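Local coordinates for hemolysin II regulatory protein (Bacillus cereus, PDB 2JJ7) that probably binds DNA as a dimeric transcriptional regulator of the TetR family, probably controlling expression of hemolysin II, at residues 27-30 with 31-34; 82-85 with 86-90. All coordinates share one frame; numbering follows the deposited sequence. Where two conformers were deposited one is given.

Contact 1: residues 27-30 with 31-34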
loop_
_atom_site.group_PDB
_atom_site.type_symbol
_atom_site.label_atom_id
_atom_site.label_comp_id
_atom_site.label_asym_id
_atom_site.label_seq_id
_atom_site.Cartn_x
_atom_site.Cartn_y
_atom_site.Cartn_z
ATOM N N GLY B 27 8.492 -4.689 19.263
ATOM C CA GLY B 27 8.407 -3.565 20.194
ATOM C C GLY B 27 7.557 -3.777 21.434
ATOM O O GLY B 27 7.389 -2.852 22.228
ATOM N N THR B 28 7.033 -4.990 21.599
ATOM C CA THR B 28 6.118 -5.328 22.692
ATOM C C THR B 28 6.736 -6.419 23.581
ATOM O O THR B 28 7.354 -7.362 23.071
ATOM C CB THR B 28 4.777 -5.864 22.129
ATOM O OG1 THR B 28 4.286 -4.983 21.108
ATOM C CG2 THR B 28 3.721 -5.999 23.214
ATOM N N SER B 29 6.557 -6.299 24.897
ATOM C CA SER B 29 7.022 -7.324 25.829
ATOM C C SER B 29 5.853 -7.894 26.626
ATOM O O SER B 29 4.787 -7.277 26.698
ATOM C CB SER B 29 8.044 -6.733 26.792
ATOM O OG SER B 29 7.405 -5.811 27.652
ATOM N N ILE B 30 6.058 -9.054 27.249
ATOM C CA ILE B 30 5.018 -9.635 28.091
ATOM C C ILE B 30 4.714 -8.745 29.315
ATOM O O ILE B 30 3.571 -8.692 29.791
ATOM C CB ILE B 30 5.290 -11.131 28.445
ATOM C CG1 ILE B 30 4.067 -11.746 29.142
ATOM C CG2 ILE B 30 6.580 -11.292 29.261
ATOM C CD1 ILE B 30 3.753 -13.167 28.712
ATOM N N GLN B 31 5.720 -8.003 29.770
ATOM C CA GLN B 31 5.579 -7.081 30.905
ATOM C C GLN B 31 4.561 -5.965 30.651
ATOM O O GLN B 31 3.713 -5.687 31.500
ATOM C CB GLN B 31 6.945 -6.489 31.301
ATOM C CG GLN B 31 7.911 -7.485 31.958
ATOM C CD GLN B 31 8.477 -8.531 30.984
ATOM O OE1 GLN B 31 8.393 -8.380 29.763
ATOM N NE2 GLN B 31 9.052 -9.599 31.534
ATOM N N GLU B 32 4.645 -5.337 29.483
ATOM C CA GLU B 32 3.683 -4.314 29.074
ATOM C C GLU B 32 2.272 -4.871 28.850
ATOM O O GLU B 32 1.277 -4.199 29.146
ATOM C CB GLU B 32 4.153 -3.625 27.785
ATOM C CG GLU B 32 5.531 -3.036 27.873
ATOM C CD GLU B 32 6.143 -2.780 26.504
ATOM O OE1 GLU B 32 5.398 -2.413 25.565
ATOM O OE2 GLU B 32 7.377 -2.945 26.370
ATOM N N ILE B 33 2.195 -6.076 28.287
ATOM C CA ILE B 33 0.920 -6.769 28.102
ATOM C C ILE B 33 0.269 -7.087 29.455
ATOM O O ILE B 33 -0.924 -6.824 29.658
ATOM C CB ILE B 33 1.092 -8.036 27.226
ATOM C CG1 ILE B 33 1.478 -7.623 25.794
ATOM C CG2 ILE B 33 -0.182 -8.877 27.213
ATOM C CD1 ILE B 33 1.815 -8.794 24.857
ATOM N N ALA B 34 1.056 -7.623 30.386
ATOM C CA ALA B 34 0.557 -7.914 31.729
ATOM C C ALA B 34 0.039 -6.652 32.384
ATOM O O ALA B 34 -1.069 -6.638 32.948
ATOM C CB ALA B 34 1.632 -8.541 32.576
#

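Contact 2: residues 82-85 with 86-90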
loop_
_atom_site.group_PDB
_atom_site.type_symbol
_atom_site.label_atom_id
_atom_site.label_comp_id
_atom_site.label_asym_id
_atom_site.label_seq_id
_atom_site.Cartn_x
_atom_site.Cartn_y
_atom_site.Cartn_z
ATOM N N ALA B 82 -16.421 -12.648 -7.037
ATOM C CA ALA B 82 -15.427 -13.248 -6.152
ATOM C C ALA B 82 -14.641 -12.152 -5.444
ATOM O O ALA B 82 -14.489 -12.185 -4.225
ATOM C CB ALA B 82 -14.491 -14.155 -6.920
ATOM N N LEU B 83 -14.164 -11.166 -6.198
ATOM C CA LEU B 83 -13.385 -10.086 -5.598
ATOM C C LEU B 83 -14.204 -9.226 -4.617
ATOM O O LEU B 83 -13.692 -8.816 -3.558
ATOM C CB LEU B 83 -12.735 -9.215 -6.675
ATOM C CG LEU B 83 -11.759 -8.145 -6.176
ATOM C CD1 LEU B 83 -10.553 -8.767 -5.502
ATOM C CD2 LEU B 83 -11.339 -7.265 -7.332
ATOM N N ARG B 84 -15.452 -8.933 -4.975
ATOM C CA ARG B 84 -16.320 -8.178 -4.073
ATOM C C ARG B 84 -16.471 -8.919 -2.745
ATOM O O ARG B 84 -16.399 -8.303 -1.686
ATOM C CB ARG B 84 -17.689 -7.864 -4.702
ATOM C CG ARG B 84 -18.466 -6.797 -3.932
ATOM C CD ARG B 84 -19.626 -6.193 -4.713
ATOM N NE ARG B 84 -19.219 -5.199 -5.710
ATOM C CZ ARG B 84 -19.029 -3.902 -5.461
ATOM N NH1 ARG B 84 -19.190 -3.428 -4.238
ATOM N NH2 ARG B 84 -18.679 -3.074 -6.443
ATOM N N GLU B 85 -16.635 -10.238 -2.798
ATOM C CA GLU B 85 -16.821 -11.009 -1.575
ATOM C C GLU B 85 -15.551 -11.036 -0.757
ATOM O O GLU B 85 -15.583 -10.808 0.465
ATOM C CB GLU B 85 -17.294 -12.437 -1.852
ATOM C CG GLU B 85 -17.695 -13.159 -0.558
ATOM C CD GLU B 85 -18.500 -14.425 -0.788
ATOM O OE1 GLU B 85 -18.502 -14.956 -1.913
ATOM O OE2 GLU B 85 -19.142 -14.892 0.170
ATOM N N TYR B 86 -14.441 -11.322 -1.431
ATOM C CA TYR B 86 -13.138 -11.319 -0.797
ATOM C C TYR B 86 -12.903 -9.981 -0.072
ATOM O O TYR B 86 -12.574 -9.955 1.121
ATOM C CB TYR B 86 -12.059 -11.557 -1.854
ATOM C CG TYR B 86 -10.642 -11.318 -1.391
ATOM C CD1 TYR B 86 -10.086 -10.032 -1.393
ATOM C CD2 TYR B 86 -9.843 -12.374 -0.961
ATOM C CE1 TYR B 86 -8.788 -9.818 -0.968
ATOM C CE2 TYR B 86 -8.546 -12.156 -0.542
ATOM C CZ TYR B 86 -8.025 -10.883 -0.543
ATOM O OH TYR B 86 -6.719 -10.677 -0.130
ATOM N N LEU B 87 -13.066 -8.884 -0.806
ATOM C CA LEU B 87 -12.817 -7.547 -0.274
ATOM C C LEU B 87 -13.777 -7.168 0.851
ATOM O O LEU B 87 -13.386 -6.460 1.783
ATOM C CB LEU B 87 -12.905 -6.491 -1.392
ATOM C CG LEU B 87 -11.816 -6.503 -2.470
ATOM C CD1 LEU B 87 -12.099 -5.443 -3.530
ATOM C CD2 LEU B 87 -10.432 -6.317 -1.885
ATOM N N THR B 88 -15.030 -7.602 0.736
ATOM C CA THR B 88 -16.053 -7.314 1.747
ATOM C C THR B 88 -15.690 -8.027 3.066
ATOM O O THR B 88 -15.663 -7.400 4.134
ATOM C CB THR B 88 -17.461 -7.696 1.244
ATOM O OG1 THR B 88 -17.726 -6.998 0.027
ATOM C CG2 THR B 88 -18.572 -7.346 2.271
ATOM N N VAL B 89 -15.372 -9.320 2.980
ATOM C CA VAL B 89 -14.990 -10.105 4.159
ATOM C C VAL B 89 -13.757 -9.490 4.847
ATOM O O VAL B 89 -13.745 -9.311 6.068
ATOM C CB VAL B 89 -14.708 -11.586 3.807
ATOM C CG1 VAL B 89 -14.105 -12.332 5.003
ATOM C CG2 VAL B 89 -15.974 -12.291 3.314
ATOM N N PHE B 90 -12.726 -9.162 4.067
ATOM C CA PHE B 90 -11.498 -8.652 4.675
ATOM C C PHE B 90 -11.586 -7.231 5.220
ATOM O O PHE B 90 -11.141 -6.983 6.328
ATOM C CB PHE B 90 -10.277 -8.877 3.778
ATOM C CG PHE B 90 -9.761 -10.284 3.843
ATOM C CD1 PHE B 90 -9.908 -11.155 2.761
ATOM C CD2 PHE B 90 -9.191 -10.763 5.023
ATOM C CE1 PHE B 90 -9.452 -12.479 2.843
ATOM C CE2 PHE B 90 -8.727 -12.092 5.124
ATOM C CZ PHE B 90 -8.852 -12.946 4.032
#

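Contact 1: residues 27-30 with 31-34
Ser29 and Glu32 meet through their polar ends where helix 30-37 begins. Ser29, the N-cap of this helix, accepts a weak but nearly straight bond (168°) from Glu32 N, 3.3 Å from its OG. The same hydroxyl gives a second weak bond to Glu32 OE2 at 3.1 Å. With chi1 at 68°, Ser29 OG sits between the backbone N and carbonyl carbon and turns to the first turn of the helix. Ser29 and Glu32 occupy the positions of a capping box, but Glu32 OE2 stays 3.8 Å from Ser29 N, and the carboxylate engages the hydroxyl instead. Ile33 N bonds to Ser29 O, and Ala34 N to Ile30 O at 2.8 Å. Thr28 CG2 meets Ile33 CD1 at 3.8 Å, the two side chains crossing at about a right angle.

Glu32 OE1 forms a salt bridge with Arg23 of helix 5-23, and Thr28 OG1 bonds to Gly24 O. Ile33 packs on Phe20 and on Leu54 of helix 51-62.

Helix 30-37 opens the predicted helix-turn-helix. At its start the small serine hydroxyl both accepts and donates, though weakly, while the carboxylate should interact favourably with the helix dipole and, through Arg23, ties the helix to helix 5-23.

Contact 2: residues 82-85 with 86-90
Leu83 and Leu87, one helical turn apart, lean on each other at an oblique angle, Leu83 CG coming to 3.8 Å from Leu87 CD1. Leu83 leaves the backbone pointing away from the next turn, yet with CG anti to the backbone N (chi1 -173°) its branched end swings back to touch. Its CD1 also approaches Tyr86 CD1 obliquely at 4.3 Å. Leu87 CD2, from the next residue, lies at the edge of the tyrosine ring, in its plane, and Phe90 CD1, one turn on, stands 3.7 Å above one face, over its centre. Leucine and aromatic side chains suit this side because they fill space against other helices. Leu83 and Tyr86 rest on Leu129 and Ile132 of helix 129-138, Leu87 on Val173 and Ile176 of helix 169-181, and Tyr86 OH bonds to Phe126 O.

Elsewhere around the helix the chemistry turns polar. Thr88 OG1, beside its own backbone N at chi1 -57°, folds back to Arg84 O; the bond is modelled at 2.5 Å, shorter than usual, so its exact length deserves caution. Thr88 N, 2.9 Å from Arg84 O, approaches from the opposite face of the carbonyl plane, and the oxygen accepts from both. The hydroxyl stands 36° out of that plane, off the lone pairs. Glu85 sends its charged end away from this turn into a salt bridge with Lys74. Val89 N makes a nearly straight bond to Glu85 O.

The backbone bonds four residues apart are those of an α-helix; buried Leu83, Tyr86, Leu87 and Phe90, set against exposed Thr88 and partly exposed Arg84 and Glu85, make it amphipathic, here within the all-helical C-terminal domain of a TetR-family regulator.

In the fold
Contact 1 comes first along the chain, at the start of helix 30-37 in the TetR-type DNA-binding region, where a helix-turn-helix is predicted; contact 2 follows on helix 79-96 in the C-terminal domain. Their centres are 34 Å apart, on opposite sides of the chain's centre, and the nearest atoms stay about 21 Å from each other, so they do not touch, and they lie on different helices. One sets a helix's beginning, the other lies along a helix within its bundle. Together they sample the two-part, helix-only build of the family, in which a small N-terminal domain probably reads DNA while a larger helical domain probably serves dimerisation and, as in relatives, may respond to ligands.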